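Local coordinates for protein HAD superfamily hydrolase (Brucella suis biovar 1, PDB 6NQ4) that probably acts as a phosphatase of the haloacid dehalogenase superfamily, with a sodium ion bound in the crystal, at residues V102-G105 against D106-D110; D251-G254 against A255-G259. All coordinates share one frame; numbering follows the deposited sequence.

Overall arrangement
Both contacts are local, one at a strand-to-helix junction and one along the end of a helix, in an HAD-type alpha/beta core whose parallel sheet has the strand order 3-2-1-4-5-6. Interaction 1 caps helix 104-114 where it leaves strand 100-103, at the sheet's edge; interaction 2 runs along helix 248-258 from Asp-251 to its C-terminal end. Their centres lie 18 Å apart and their nearest atoms about 9 Å. Asp-42, Trp-44 and Asp-246 bind the sodium ion, consistent with the family's metal pocket. The Asp-251 side chain comes within about 4 Å of this ion and about 5 Å of a bound phosphate, probably from the crystallisation liquor; that of Ser-104 stays about 12 Å from the ion.

Interaction 1. Residues V102-G105 against D106-D110; sequences VTSG and DVTRD
Thr-103 and Asp-106 grip each other by two reciprocal bonds. Asp-106 N donates to Thr-103 OG1 at 2.9 Å, with an N-H...O angle of 155°, while Thr-103 N returns a bond of 2.9 Å to Asp-106 OD2, meeting that oxygen from above the carboxylate plane. With chi1 at 76°, Thr-103 turns OG1 in between its own backbone N and carbonyl carbon, which points it at Asp-106 N. This exchange is a capping box, with Thr-103 as N-cap of helix 104-114 at the end of strand 100-103, a strand-to-helix turn of the HAD core. Outside the box, OG1 also bonds to Arg-79 O, and Asp-106 OD1 accepts from His-81 N, so both capping side chains tie the helix start to the segment around helix 81-90. Next in the chain, Ser-104 O receives two donors from Thr-108, a turn further along: OG1 at 2.7 Å, well above the carbonyl plane, and N at 2.8 Å, almost in line with the C=O bond. The bond from Val-107 N to Thr-103 O, at 3.4 Å, is weak. Packing follows the same turn: Val-107 CG2 lies 3.4 Å from Ser-104 O, and both Val-102 and Val-107 rest on Ile-220 and Ala-223 of helix 218-232.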
loop_
_atom_site.group_PDB
_atom_site.type_symbol
_atom_site.label_atom_id
_atom_site.label_comp_id
_atom_site.label_asym_id
_atom_site.label_seq_id
_atom_site.Cartn_x
_atom_site.Cartn_y
_atom_site.Cartn_z
ATOM N N VAL A 102 4.890 7.675 -1.160
ATOM C CA VAL A 102 3.634 7.705 -1.902
ATOM C C VAL A 102 2.756 6.589 -1.368
ATOM O O VAL A 102 3.181 5.433 -1.328
ATOM C CB VAL A 102 3.874 7.538 -3.414
ATOM C CG1 VAL A 102 2.549 7.385 -4.144
ATOM C CG2 VAL A 102 4.665 8.734 -3.966
ATOM N N THR A 103 1.543 6.927 -0.957
ATOM C CA THR A 103 0.656 5.951 -0.339
ATOM C C THR A 103 -0.585 5.718 -1.187
ATOM O O THR A 103 -0.998 6.560 -1.995
ATOM C CB THR A 103 0.224 6.353 1.079
ATOM O OG1 THR A 103 -0.780 7.386 0.991
ATOM C CG2 THR A 103 1.388 6.834 1.914
ATOM N N SER A 104 -1.227 4.572 -0.942
ATOM C CA SER A 104 -2.531 4.324 -1.546
ATOM C C SER A 104 -3.534 5.395 -1.126
ATOM O O SER A 104 -4.322 5.869 -1.949
ATOM C CB SER A 104 -3.002 2.912 -1.163
ATOM O OG SER A 104 -4.290 2.646 -1.686
ATOM N N GLY A 105 -3.485 5.829 0.144
ATOM C CA GLY A 105 -4.333 6.933 0.580
ATOM C C GLY A 105 -4.161 8.170 -0.286
ATOM O O GLY A 105 -5.150 8.825 -0.660
ATOM N N ASP A 106 -2.905 8.517 -0.614
ATOM C CA ASP A 106 -2.650 9.696 -1.446
ATOM C C ASP A 106 -3.417 9.616 -2.766
ATOM O O ASP A 106 -4.085 10.574 -3.176
ATOM C CB ASP A 106 -1.161 9.782 -1.783
ATOM C CG ASP A 106 -0.268 10.162 -0.603
ATOM O OD1 ASP A 106 -0.714 10.851 0.330
ATOM O OD2 ASP A 106 0.933 9.793 -0.653
ATOM N N VAL A 107 -3.292 8.500 -3.484
ATOM C CA VAL A 107 -3.940 8.407 -4.788
ATOM C C VAL A 107 -5.430 8.109 -4.678
ATOM O O VAL A 107 -6.191 8.452 -5.589
ATOM C CB VAL A 107 -3.219 7.427 -5.735
ATOM C CG1 VAL A 107 -1.889 7.995 -6.165
ATOM C CG2 VAL A 107 -3.066 6.041 -5.117
ATOM N N THR A 108 -5.872 7.497 -3.579
ATOM C CA THR A 108 -7.301 7.273 -3.381
ATOM C C THR A 108 -8.054 8.592 -3.251
ATOM O O THR A 108 -9.237 8.665 -3.601
ATOM C CB THR A 108 -7.514 6.366 -2.162
ATOM O OG1 THR A 108 -6.882 5.100 -2.393
ATOM C CG2 THR A 108 -8.984 6.092 -1.912
ATOM N N ARG A 109 -7.380 9.646 -2.777
ATOM C CA ARG A 109 -8.027 10.952 -2.672
ATOM C C ARG A 109 -8.583 11.415 -4.011
ATOM O O ARG A 109 -9.630 12.064 -4.051
ATOM C CB ARG A 109 -7.058 11.978 -2.096
ATOM C CG ARG A 109 -6.849 11.799 -0.613
ATOM C CD ARG A 109 -5.669 12.609 -0.107
ATOM N NE ARG A 109 -5.743 14.033 -0.399
ATOM C CZ ARG A 109 -6.325 14.933 0.394
ATOM N NH1 ARG A 109 -6.921 14.544 1.511
ATOM N NH2 ARG A 109 -6.325 16.230 0.069
ATOM N N ASP A 110 -7.930 11.056 -5.115
ATOM C CA ASP A 110 -8.465 11.420 -6.423
ATOM C C ASP A 110 -9.794 10.708 -6.708
ATOM O O ASP A 110 -10.722 11.308 -7.264
ATOM C CB ASP A 110 -7.413 11.165 -7.508
ATOM C CG ASP A 110 -6.129 11.957 -7.273
ATOM O OD1 ASP A 110 -6.216 13.120 -6.826
ATOM O OD2 ASP A 110 -5.031 11.413 -7.519
#

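Interaction 2. Residues D251-G254 against A255-G259; sequences DVKG and AADFG
The carboxylate of Asp-257 presents one face to Lys-253 and one edge to its ammonium group. Over that face, nearly above Asp-257 CG, stands the carbonyl oxygen Lys-253 O at 3.2 Å; on the same face Lys-253 CG lies 3.4 Å from Asp-257 OD2. At the edge, Lys-253 NZ reaches OD2 at 2.8 Å, close to the carboxylate plane and on its syn lone pair, the side of OD1. The lysine chain stays extended through chi3 and bends only at chi4 (51°), which turns NZ back toward the aspartate. The ring of Phe-258, by contrast, leads away from the first segment: its CG is anti to the backbone N, and only CB meets Gly-254 O, at 3.4 Å. The ring instead makes a cation-pi contact with Lys-238 and packs against Arg-218, Glu-222 and Leu-225 of helix 218-232.

Beneath the side chains, regular i to i+4 bonds run from Ala-255 N, Ala-256 N and Asp-257 N back to the carbonyl oxygens of Asp-251, Val-252 and Lys-253, with Asp-257 N to Lys-253 O at 2.9 Å. Phe-258 N to Gly-254 O is more bent, at 144°; Gly-259, with phi of 91°, then closes the helix in a Schellman motif. At the other end Asp-251 turns its carboxylate toward the sodium site, where Lys-215 forms a salt bridge to OD1 and Gly-247 N bonds to OD2. This is consistent with a second-shell place, its OD1 close to OD1 of Asp-42, with Lys-215 probably easing the like charges.

A carboxylate in the last turn, close to the carbonyl oxygen of Lys-253, would be expected to sit unfavourably near the helix's C-terminal end; the Lys-253 ammonium probably offsets this, though both partners are exposed and solvent should screen the pair.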
loop_
_atom_site.group_PDB
_atom_site.type_symbol
_atom_site.label_atom_id
_atom_site.label_comp_id
_atom_site.label_asym_id
_atom_site.label_seq_id
_atom_site.Cartn_x
_atom_site.Cartn_y
_atom_site.Cartn_z
ATOM N N ASP A 251 3.022 -5.919 -4.693
ATOM C CA ASP A 251 4.303 -5.380 -5.154
ATOM C C ASP A 251 4.789 -6.046 -6.433
ATOM O O ASP A 251 5.272 -5.368 -7.350
ATOM C CB ASP A 251 5.361 -5.581 -4.074
ATOM C CG ASP A 251 4.953 -4.984 -2.761
ATOM O OD1 ASP A 251 4.857 -3.746 -2.704
ATOM O OD2 ASP A 251 4.703 -5.742 -1.801
ATOM N N VAL A 252 4.735 -7.378 -6.499
ATOM C CA VAL A 252 5.281 -8.062 -7.673
ATOM C C VAL A 252 4.391 -7.833 -8.886
ATOM O O VAL A 252 4.853 -7.402 -9.952
ATOM C CB VAL A 252 5.514 -9.561 -7.397
ATOM C CG1 VAL A 252 6.017 -10.261 -8.659
ATOM C CG2 VAL A 252 6.490 -9.752 -6.230
ATOM N N LYS A 253 3.102 -8.126 -8.742
ATOM C CA LYS A 253 2.170 -7.893 -9.833
ATOM C C LYS A 253 2.147 -6.421 -10.234
ATOM O O LYS A 253 2.109 -6.098 -11.428
ATOM C CB LYS A 253 0.772 -8.361 -9.432
ATOM C CG LYS A 253 -0.266 -8.125 -10.509
ATOM C CD LYS A 253 -1.631 -8.653 -10.104
ATOM C CE LYS A 253 -2.709 -8.154 -11.049
ATOM N NZ LYS A 253 -2.352 -8.410 -12.472
ATOM N N GLY A 254 2.167 -5.512 -9.250
ATOM C CA GLY A 254 2.089 -4.095 -9.578
ATOM C C GLY A 254 3.283 -3.619 -10.380
ATOM O O GLY A 254 3.135 -2.937 -11.398
ATOM N N ALA A 255 4.485 -3.973 -9.933
ATOM C CA ALA A 255 5.678 -3.563 -10.663
ATOM C C ALA A 255 5.709 -4.181 -12.057
ATOM O O ALA A 255 5.980 -3.489 -13.048
ATOM C CB ALA A 255 6.924 -3.943 -9.869
ATOM N N ALA A 256 5.415 -5.482 -12.153
ATOM C CA ALA A 256 5.424 -6.163 -13.445
ATOM C C ALA A 256 4.421 -5.536 -14.411
ATOM O O ALA A 256 4.746 -5.290 -15.579
ATOM C CB ALA A 256 5.131 -7.649 -13.240
ATOM N N ASP A 257 3.199 -5.264 -13.939
ATOM C CA ASP A 257 2.181 -4.680 -14.814
ATOM C C ASP A 257 2.549 -3.264 -15.253
ATOM O O ASP A 257 2.127 -2.826 -16.328
ATOM C CB ASP A 257 0.823 -4.664 -14.112
ATOM C CG ASP A 257 0.202 -6.046 -13.980
ATOM O OD1 ASP A 257 0.697 -7.012 -14.608
ATOM O OD2 ASP A 257 -0.809 -6.155 -13.256
ATOM N N PHE A 258 3.320 -2.537 -14.444
ATOM C CA PHE A 258 3.783 -1.203 -14.815
ATOM C C PHE A 258 5.042 -1.249 -15.661
ATOM O O PHE A 258 5.474 -0.204 -16.157
ATOM C CB PHE A 258 4.047 -0.396 -13.535
ATOM C CG PHE A 258 4.148 1.095 -13.744
ATOM C CD1 PHE A 258 3.108 1.811 -14.317
ATOM C CD2 PHE A 258 5.273 1.783 -13.321
ATOM C CE1 PHE A 258 3.202 3.183 -14.480
ATOM C CE2 PHE A 258 5.368 3.159 -13.467
ATOM C CZ PHE A 258 4.335 3.858 -14.046
ATOM N N GLY A 259 5.632 -2.425 -15.846
ATOM C CA GLY A 259 6.820 -2.552 -16.664
ATOM C C GLY A 259 8.137 -2.415 -15.933
ATOM O O GLY A 259 9.146 -2.102 -16.574
#